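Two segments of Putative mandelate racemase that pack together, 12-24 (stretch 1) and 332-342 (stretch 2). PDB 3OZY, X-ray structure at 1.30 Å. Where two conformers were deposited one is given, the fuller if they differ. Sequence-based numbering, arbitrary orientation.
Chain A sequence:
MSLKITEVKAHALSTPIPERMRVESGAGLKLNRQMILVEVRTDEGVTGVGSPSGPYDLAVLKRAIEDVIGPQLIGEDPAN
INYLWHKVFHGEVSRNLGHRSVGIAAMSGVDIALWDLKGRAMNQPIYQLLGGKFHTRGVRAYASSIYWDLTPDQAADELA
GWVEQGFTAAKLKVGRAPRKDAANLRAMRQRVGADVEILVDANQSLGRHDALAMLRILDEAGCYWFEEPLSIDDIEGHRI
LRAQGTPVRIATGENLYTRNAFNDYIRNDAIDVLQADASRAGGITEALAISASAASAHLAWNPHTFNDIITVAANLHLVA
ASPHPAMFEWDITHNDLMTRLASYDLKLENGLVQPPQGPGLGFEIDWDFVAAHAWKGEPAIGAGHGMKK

Stretch 1, residues 12-24: ALSTPIPERMRVE
Stretch 2, residues 332-342: ITHNDLMTRLA

Segments far apart in sequence can pack without one direct hydrogen bond, relying on shape and bridging water; residues 12-24 and 332-342 of this putative mandelate racemase bury 485 Å² this way. Stretch 1 enters as a β-strand (phi/psi -130/143 at Thr15); Ile17 and Pro18 are loop, and 19-21 form a 3-10 turn, closed by Met21 N to Pro18 O at 2.8 Å. Stretch 2 runs antiparallel, helical in phi/psi at 336-338 without the regular bonds, otherwise loop or turn: Thr15 CA lies 6.3 Å from Asp336 CA, Met21 CA 6.5 Å from His334 CA.

Leu13 (m, t) and Thr15 (p) point toward stretch 2. Thr15 CG2 meets Leu337 CD2 at 3.7 Å, its hydroxyl left for water; Leu337 (m, t) starts sideways, but its end comes nearer. Leu13 CD1 reaches Leu341 (t, p) CD1 at 4.4 Å. Met21 CB packs 4.1 Å from His334 CB.

His334 (chi1 t, chi2 102°), most covered by the other stretch (105 Å²), offers a flat ring face to Pro18, whose CD sits 3.5 Å from the ring centroid, 9° off its normal, a CH-pi contact.

Three waters satisfy polar groups. One donates to Thr15 OG1 (2.7 Å) and Pro16 O (2.9 Å) and accepts from Asp336 N (2.9 Å). Another links Pro16 O (2.7 Å), His334 NE2 (2.8 Å) and Asp336 OD2 (2.6 Å). The third joins Met21 O (2.8 Å) to His334 N (2.9 Å).

Asn335 OD1 accepts from Leu337 N (2.9 Å), where the helical phi/psi begin.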

ATOM      1  N   ALA A  12      20.954   0.321  -6.307  1.00  8.72           N
ATOM      2  CA  ALA A  12      20.738  -0.669  -5.255  1.00  9.26           C
ATOM      3  C   ALA A  12      22.038  -0.999  -4.528  1.00  9.13           C
ATOM      4  O   ALA A  12      23.015  -1.435  -5.150  1.00  9.42           O
ATOM      5  CB  ALA A  12      20.112  -1.926  -5.830  1.00  9.46           C
ATOM      6  N   LEU A  13      22.036  -0.806  -3.209  1.00  8.52           N
ATOM      7  CA  LEU A  13      23.227  -0.986  -2.389  1.00  8.20           C
ATOM      8  C   LEU A  13      22.991  -1.965  -1.246  1.00  9.04           C
ATOM      9  O   LEU A  13      21.910  -1.998  -0.653  1.00  9.02           O
ATOM     10  CB  LEU A  13      23.672   0.355  -1.808  1.00 10.23           C
ATOM     11  CG  LEU A  13      23.913   1.506  -2.780  1.00  9.58           C
ATOM     12  CD1 LEU A  13      24.375   2.746  -2.024  1.00 12.02           C
ATOM     13  CD2 LEU A  13      24.949   1.109  -3.822  1.00 10.49           C
ATOM     14  N   SER A  14      24.011  -2.765  -0.936  1.00  8.58           N
ATOM     15  CA  SER A  14      23.939  -3.669   0.200  1.00  9.70           C
ATOM     16  C   SER A  14      25.229  -3.609   1.005  1.00  9.34           C
ATOM     17  O   SER A  14      26.325  -3.532   0.439  1.00 10.48           O
ATOM     18  CB  SER A  14      23.656  -5.101  -0.257  1.00  8.77           C
ATOM     19  OG  SER A  14      23.351  -5.932   0.855  1.00  9.98           O
ATOM     20  N   THR A  15      25.092  -3.615   2.329  1.00  8.06           N
ATOM     21  CA  THR A  15      26.250  -3.646   3.224  1.00  8.99           C
ATOM     22  C   THR A  15      26.058  -4.759   4.247  1.00  9.48           C
ATOM     23  O   THR A  15      24.946  -4.997   4.716  1.00  9.40           O
ATOM     24  CB  THR A  15      26.471  -2.294   3.943  1.00  9.77           C
ATOM     25  OG1 THR A  15      25.356  -2.005   4.803  1.00  8.89           O
ATOM     26  CG2 THR A  15      26.632  -1.165   2.939  1.00 11.10           C
ATOM     27  N   PRO A  16      27.146  -5.454   4.606  1.00  8.85           N
ATOM     28  CA  PRO A  16      27.005  -6.632   5.467  1.00  8.88           C
ATOM     29  C   PRO A  16      26.892  -6.285   6.949  1.00  7.19           C
ATOM     30  O   PRO A  16      27.183  -5.161   7.360  1.00  8.25           O
ATOM     31  CB  PRO A  16      28.292  -7.416   5.191  1.00 10.26           C
ATOM     32  CG  PRO A  16      29.289  -6.376   4.800  1.00 10.13           C
ATOM     33  CD  PRO A  16      28.513  -5.299   4.075  1.00 10.84           C
ATOM     34  N   ILE A  17      26.458  -7.259   7.733  1.00  7.58           N
ATOM     35  CA  ILE A  17      26.379  -7.132   9.183  1.00  8.27           C
ATOM     36  C   ILE A  17      27.075  -8.350   9.779  1.00  8.51           C
ATOM     37  O   ILE A  17      26.718  -9.471   9.447  1.00  9.32           O
ATOM     38  CB  ILE A  17      24.911  -7.122   9.694  1.00  8.18           C
ATOM     39  CG1 ILE A  17      24.070  -6.032   9.008  1.00  8.77           C
ATOM     40  CG2 ILE A  17      24.894  -6.929  11.213  1.00  9.08           C
ATOM     41  CD1 ILE A  17      22.559  -6.123   9.346  1.00  8.33           C
ATOM     42  N   PRO A  18      28.076  -8.142  10.654  1.00  8.48           N
ATOM     43  CA  PRO A  18      28.674  -9.314  11.306  1.00  9.44           C
ATOM     44  C   PRO A  18      27.592 -10.131  11.999  1.00  9.91           C
ATOM     45  O   PRO A  18      26.685  -9.546  12.595  1.00  8.58           O
ATOM     46  CB  PRO A  18      29.633  -8.690  12.326  1.00 10.56           C
ATOM     47  CG  PRO A  18      30.013  -7.378  11.714  1.00 10.24           C
ATOM     48  CD  PRO A  18      28.740  -6.888  11.053  1.00  9.75           C
ATOM     49  N   GLU A  19      27.676 -11.453  11.910  1.00  8.57           N
ATOM     50  CA  GLU A  19      26.643 -12.334  12.432  1.00  9.78           C
ATOM     51  C   GLU A  19      26.226 -11.970  13.856  1.00  9.51           C
ATOM     52  O   GLU A  19      25.029 -11.923  14.160  1.00  9.99           O
ATOM     53  CB  GLU A  19      27.114 -13.793  12.369  1.00 11.59           C
ATOM     54  CG  GLU A  19      26.005 -14.829  12.442  1.00 13.90           C
ATOM     55  CD  GLU A  19      25.690 -15.289  13.855  1.00 16.44           C
ATOM     56  OE1 GLU A  19      26.491 -15.042  14.785  1.00 15.03           O
ATOM     57  OE2 GLU A  19      24.629 -15.926  14.032  1.00 19.27           O
ATOM     58  N   ARG A  20      27.199 -11.710  14.728  1.00  8.84           N
ATOM     59  CA  ARG A  20      26.891 -11.428  16.126  1.00  8.96           C
ATOM     60  C   ARG A  20      26.184 -10.089  16.326  1.00  8.11           C
ATOM     61  O   ARG A  20      25.537  -9.871  17.356  1.00  9.51           O
ATOM     62  CB  ARG A  20      28.175 -11.445  16.956  1.00  9.43           C
ATOM     63  CG  ARG A  20      29.068 -10.250  16.711  1.00  9.14           C
ATOM     64  CD  ARG A  20      30.457 -10.473  17.292  1.00  9.70           C
ATOM     65  NE  ARG A  20      31.320  -9.339  17.009  1.00 10.68           N
ATOM     66  CZ  ARG A  20      31.949  -9.162  15.855  1.00  9.83           C
ATOM     67  NH1 ARG A  20      32.714  -8.094  15.677  1.00 14.14           N
ATOM     68  NH2 ARG A  20      31.813 -10.055  14.879  1.00 10.83           N
ATOM     69  N   MET A  21      26.335  -9.190  15.355  0.80  8.53           N
ATOM     70  CA  MET A  21      25.776  -7.838  15.438  0.80  8.80           C
ATOM     71  C   MET A  21      24.380  -7.739  14.820  0.80  8.95           C
ATOM     72  O   MET A  21      23.770  -6.661  14.817  0.80  8.41           O
ATOM     73  CB  MET A  21      26.706  -6.817  14.767  0.80  9.95           C
ATOM     74  CG  MET A  21      28.073  -6.674  15.421  0.80  9.98           C
ATOM     75  SD  MET A  21      27.977  -6.180  17.148  0.80 11.33           S
ATOM     76  CE  MET A  21      27.208  -4.564  17.008  0.80 14.77           C
ATOM     77  N   ARG A  22      23.876  -8.847  14.286  1.00  8.34           N
ATOM     78  CA  ARG A  22      22.504  -8.883  13.801  1.00  8.28           C
ATOM     79  C   ARG A  22      21.607  -8.682  15.002  1.00  9.50           C
ATOM     80  O   ARG A  22      21.873  -9.212  16.090  1.00 11.77           O
ATOM     81  CB  ARG A  22      22.177 -10.231  13.181  1.00  9.33           C
ATOM     82  CG  ARG A  22      22.955 -10.575  11.951  1.00 10.07           C
ATOM     83  CD  ARG A  22      22.688 -12.025  11.637  1.00 14.81           C
ATOM     84  NE  ARG A  22      23.116 -12.367  10.295  1.00 13.20           N
ATOM     85  CZ  ARG A  22      22.903 -13.551   9.737  1.00 13.55           C
ATOM     86  NH1 ARG A  22      23.314 -13.764   8.494  1.00 12.28           N
ATOM     87  NH2 ARG A  22      22.284 -14.511  10.422  1.00 13.71           N
ATOM     88  N   VAL A  23      20.539  -7.913  14.819  1.00  8.90           N
ATOM     89  CA  VAL A  23      19.548  -7.753  15.876  1.00  8.98           C
ATOM     90  C   VAL A  23      18.170  -8.141  15.355  1.00  7.55           C
ATOM     91  O   VAL A  23      17.932  -8.118  14.140  1.00  8.63           O
ATOM     92  CB  VAL A  23      19.528  -6.317  16.454  1.00  8.31           C
ATOM     93  CG1 VAL A  23      20.834  -6.013  17.205  1.00  8.96           C
ATOM     94  CG2 VAL A  23      19.255  -5.283  15.364  1.00  8.21           C
ATOM     95  N   GLU A  24      17.286  -8.532  16.269  1.00  7.18           N
ATOM     96  CA  GLU A  24      15.933  -8.923  15.905  1.00  8.38           C
ATOM     97  C   GLU A  24      14.908  -8.113  16.686  1.00  8.19           C
ATOM     98  O   GLU A  24      15.077  -7.846  17.877  1.00  7.65           O
ATOM     99  CB  GLU A  24      15.710 -10.422  16.161  1.00 10.23           C
ATOM    100  CG  GLU A  24      14.391 -10.953  15.580  1.00 10.32           C
ATOM    101  CD  GLU A  24      14.288 -12.479  15.594  1.00 15.75           C
ATOM    102  OE1 GLU A  24      15.250 -13.151  16.008  1.00 17.34           O
ATOM    103  OE2 GLU A  24      13.236 -13.006  15.176  1.00 25.26           O
ATOM    104  N   ILE A 332      21.780   3.366  16.054  1.00  7.60           N
ATOM    105  CA  ILE A 332      23.097   3.068  16.639  1.00  8.90           C
ATOM    106  C   ILE A 332      23.538   1.627  16.410  1.00  8.32           C
ATOM    107  O   ILE A 332      24.559   1.184  16.955  1.00  9.25           O
ATOM    108  CB  ILE A 332      23.193   3.442  18.151  1.00  8.49           C
ATOM    109  CG1 ILE A 332      22.052   2.839  18.998  1.00  8.84           C
ATOM    110  CG2 ILE A 332      23.223   4.953  18.303  1.00 10.16           C
ATOM    111  CD1 ILE A 332      21.898   1.332  18.937  1.00  9.93           C
ATOM    112  N   THR A 333      22.781   0.889  15.606  1.00  7.91           N
ATOM    113  CA  THR A 333      23.137  -0.493  15.293  1.00  7.68           C
ATOM    114  C   THR A 333      24.228  -0.524  14.219  1.00  8.13           C
ATOM    115  O   THR A 333      24.558   0.505  13.631  1.00  9.24           O
ATOM    116  CB  THR A 333      21.901  -1.323  14.836  1.00  7.08           C
ATOM    117  OG1 THR A 333      21.491  -0.914  13.524  1.00  7.93           O
ATOM    118  CG2 THR A 333      20.745  -1.136  15.804  1.00  9.19           C
ATOM    119  N   HIS A 334      24.782  -1.701  13.951  1.00  8.54           N
ATOM    120  CA  HIS A 334      25.820  -1.802  12.933  1.00  8.39           C
ATOM    121  C   HIS A 334      25.264  -1.493  11.546  1.00  8.05           C
ATOM    122  O   HIS A 334      24.427  -2.228  11.038  1.00  8.72           O
ATOM    123  CB  HIS A 334      26.437  -3.196  12.927  1.00  9.30           C
ATOM    124  CG  HIS A 334      27.565  -3.321  11.961  1.00  9.69           C
ATOM    125  ND1 HIS A 334      28.886  -3.299  12.355  1.00 13.27           N
ATOM    126  CD2 HIS A 334      27.573  -3.405  10.611  1.00  9.92           C
ATOM    127  CE1 HIS A 334      29.659  -3.392  11.287  1.00 15.64           C
ATOM    128  NE2 HIS A 334      28.886  -3.460  10.217  1.00 11.74           N
ATOM    129  N   ASN A 335      25.754  -0.427  10.928  1.00  8.12           N
ATOM    130  CA  ASN A 335      25.183   0.021   9.664  1.00  8.85           C
ATOM    131  C   ASN A 335      26.151   0.906   8.896  1.00  8.16           C
ATOM    132  O   ASN A 335      26.290   2.090   9.191  1.00  8.97           O
ATOM    133  CB  ASN A 335      23.874   0.775   9.937  1.00  8.76           C
ATOM    134  CG  ASN A 335      23.126   1.121   8.678  1.00  7.48           C
ATOM    135  OD1 ASN A 335      23.624   0.933   7.567  1.00  8.21           O
ATOM    136  ND2 ASN A 335      21.909   1.640   8.840  1.00  8.61           N
ATOM    137  N   ASP A 336      26.820   0.324   7.903  1.00  8.27           N
ATOM    138  CA  ASP A 336      27.761   1.088   7.091  1.00  9.67           C
ATOM    139  C   ASP A 336      27.095   2.251   6.361  1.00  9.46           C
ATOM    140  O   ASP A 336      27.758   3.225   6.006  1.00  8.99           O
ATOM    141  CB  ASP A 336      28.467   0.195   6.069  1.00  9.91           C
ATOM    142  CG  ASP A 336      29.400  -0.811   6.706  1.00 12.72           C
ATOM    143  OD1 ASP A 336      29.837  -0.596   7.863  1.00 14.47           O
ATOM    144  OD2 ASP A 336      29.694  -1.815   6.018  1.00 14.91           O
ATOM    145  N   LEU A 337      25.788   2.158   6.129  1.00  8.11           N
ATOM    146  CA  LEU A 337      25.076   3.250   5.473  1.00  8.88           C
ATOM    147  C   LEU A 337      24.911   4.473   6.377  1.00  9.30           C
ATOM    148  O   LEU A 337      24.545   5.556   5.903  1.00 11.15           O
ATOM    149  CB  LEU A 337      23.726   2.775   4.937  1.00  9.76           C
ATOM    150  CG  LEU A 337      23.801   1.586   3.980  1.00 10.11           C
ATOM    151  CD1 LEU A 337      22.392   1.104   3.671  1.00 10.92           C
ATOM    152  CD2 LEU A 337      24.576   1.917   2.701  1.00 10.69           C
ATOM    153  N   MET A 338      25.200   4.302   7.669  1.00  9.85           N
ATOM    154  CA  MET A 338      25.186   5.408   8.627  1.00 10.44           C
ATOM    155  C   MET A 338      26.561   6.042   8.821  1.00 12.99           C
ATOM    156  O   MET A 338      26.676   7.114   9.418  1.00 17.28           O
ATOM    157  CB  MET A 338      24.685   4.937   9.992  1.00 10.25           C
ATOM    158  CG  MET A 338      23.183   4.716  10.055  1.00  9.92           C
ATOM    159  SD  MET A 338      22.226   6.236   9.875  1.00  8.84           S
ATOM    160  CE  MET A 338      22.656   7.065  11.408  1.00  9.20           C
ATOM    161  N   THR A 339      27.607   5.376   8.351  1.00 11.15           N
ATOM    162  CA  THR A 339      28.966   5.833   8.652  1.00 12.46           C
ATOM    163  C   THR A 339      29.809   6.131   7.421  1.00 14.40           C
ATOM    164  O   THR A 339      30.626   7.049   7.440  1.00 16.51           O
ATOM    165  CB  THR A 339      29.737   4.794   9.500  1.00 12.31           C
ATOM    166  OG1 THR A 339      29.776   3.545   8.802  1.00 14.76           O
ATOM    167  CG2 THR A 339      29.075   4.594  10.861  1.00 15.52           C
ATOM    168  N   ARG A 340      29.622   5.363   6.355  1.00 13.02           N
ATOM    169  CA  ARG A 340      30.557   5.406   5.227  1.00 14.49           C
ATOM    170  C   ARG A 340      29.980   5.906   3.905  1.00 14.28           C
ATOM    171  O   ARG A 340      30.711   6.105   2.931  1.00 14.76           O
ATOM    172  CB  ARG A 340      31.196   4.027   5.033  1.00 15.76           C
ATOM    173  CG  ARG A 340      32.152   3.646   6.156  1.00 18.54           C
ATOM    174  CD  ARG A 340      32.504   2.162   6.130  1.00 25.22           C
ATOM    175  NE  ARG A 340      33.135   1.769   4.875  1.00 25.32           N
ATOM    176  CZ  ARG A 340      33.315   0.509   4.492  1.00 32.69           C
ATOM    177  NH1 ARG A 340      32.913  -0.487   5.270  1.00 30.90           N
ATOM    178  NH2 ARG A 340      33.893   0.244   3.327  1.00 32.36           N
ATOM    179  N   LEU A 341      28.669   6.114   3.857  1.00 12.98           N
ATOM    180  CA  LEU A 341      28.038   6.580   2.629  1.00 13.71           C
ATOM    181  C   LEU A 341      28.291   8.060   2.380  1.00 11.72           C
ATOM    182  O   LEU A 341      28.486   8.479   1.234  1.00 13.83           O
ATOM    183  CB  LEU A 341      26.531   6.316   2.673  1.00 14.17           C
ATOM    184  CG  LEU A 341      25.738   6.803   1.462  1.00 15.40           C
ATOM    185  CD1 LEU A 341      26.212   6.123   0.186  1.00 16.09           C
ATOM    186  CD2 LEU A 341      24.250   6.566   1.677  1.00 16.67           C
ATOM    187  N   ALA A 342      28.276   8.853   3.445  1.00 13.06           N
ATOM    188  CA  ALA A 342      28.374  10.301   3.305  1.00 14.75           C
ATOM    189  C   ALA A 342      29.236  10.946   4.380  1.00 17.99           C
ATOM    190  O   ALA A 342      29.550  10.332   5.394  1.00 18.19           O
ATOM    191  CB  ALA A 342      26.981  10.921   3.310  1.00 18.29           C
TER
HETATM  192  O   HOH W   1      26.185  -2.439   7.374  1.00  9.24           O
HETATM  193  O   HOH W   2      29.624  -3.908   7.541  1.00 11.83           O
HETATM  194  O   HOH W   3      24.003  -3.994  15.480  1.00 10.86           O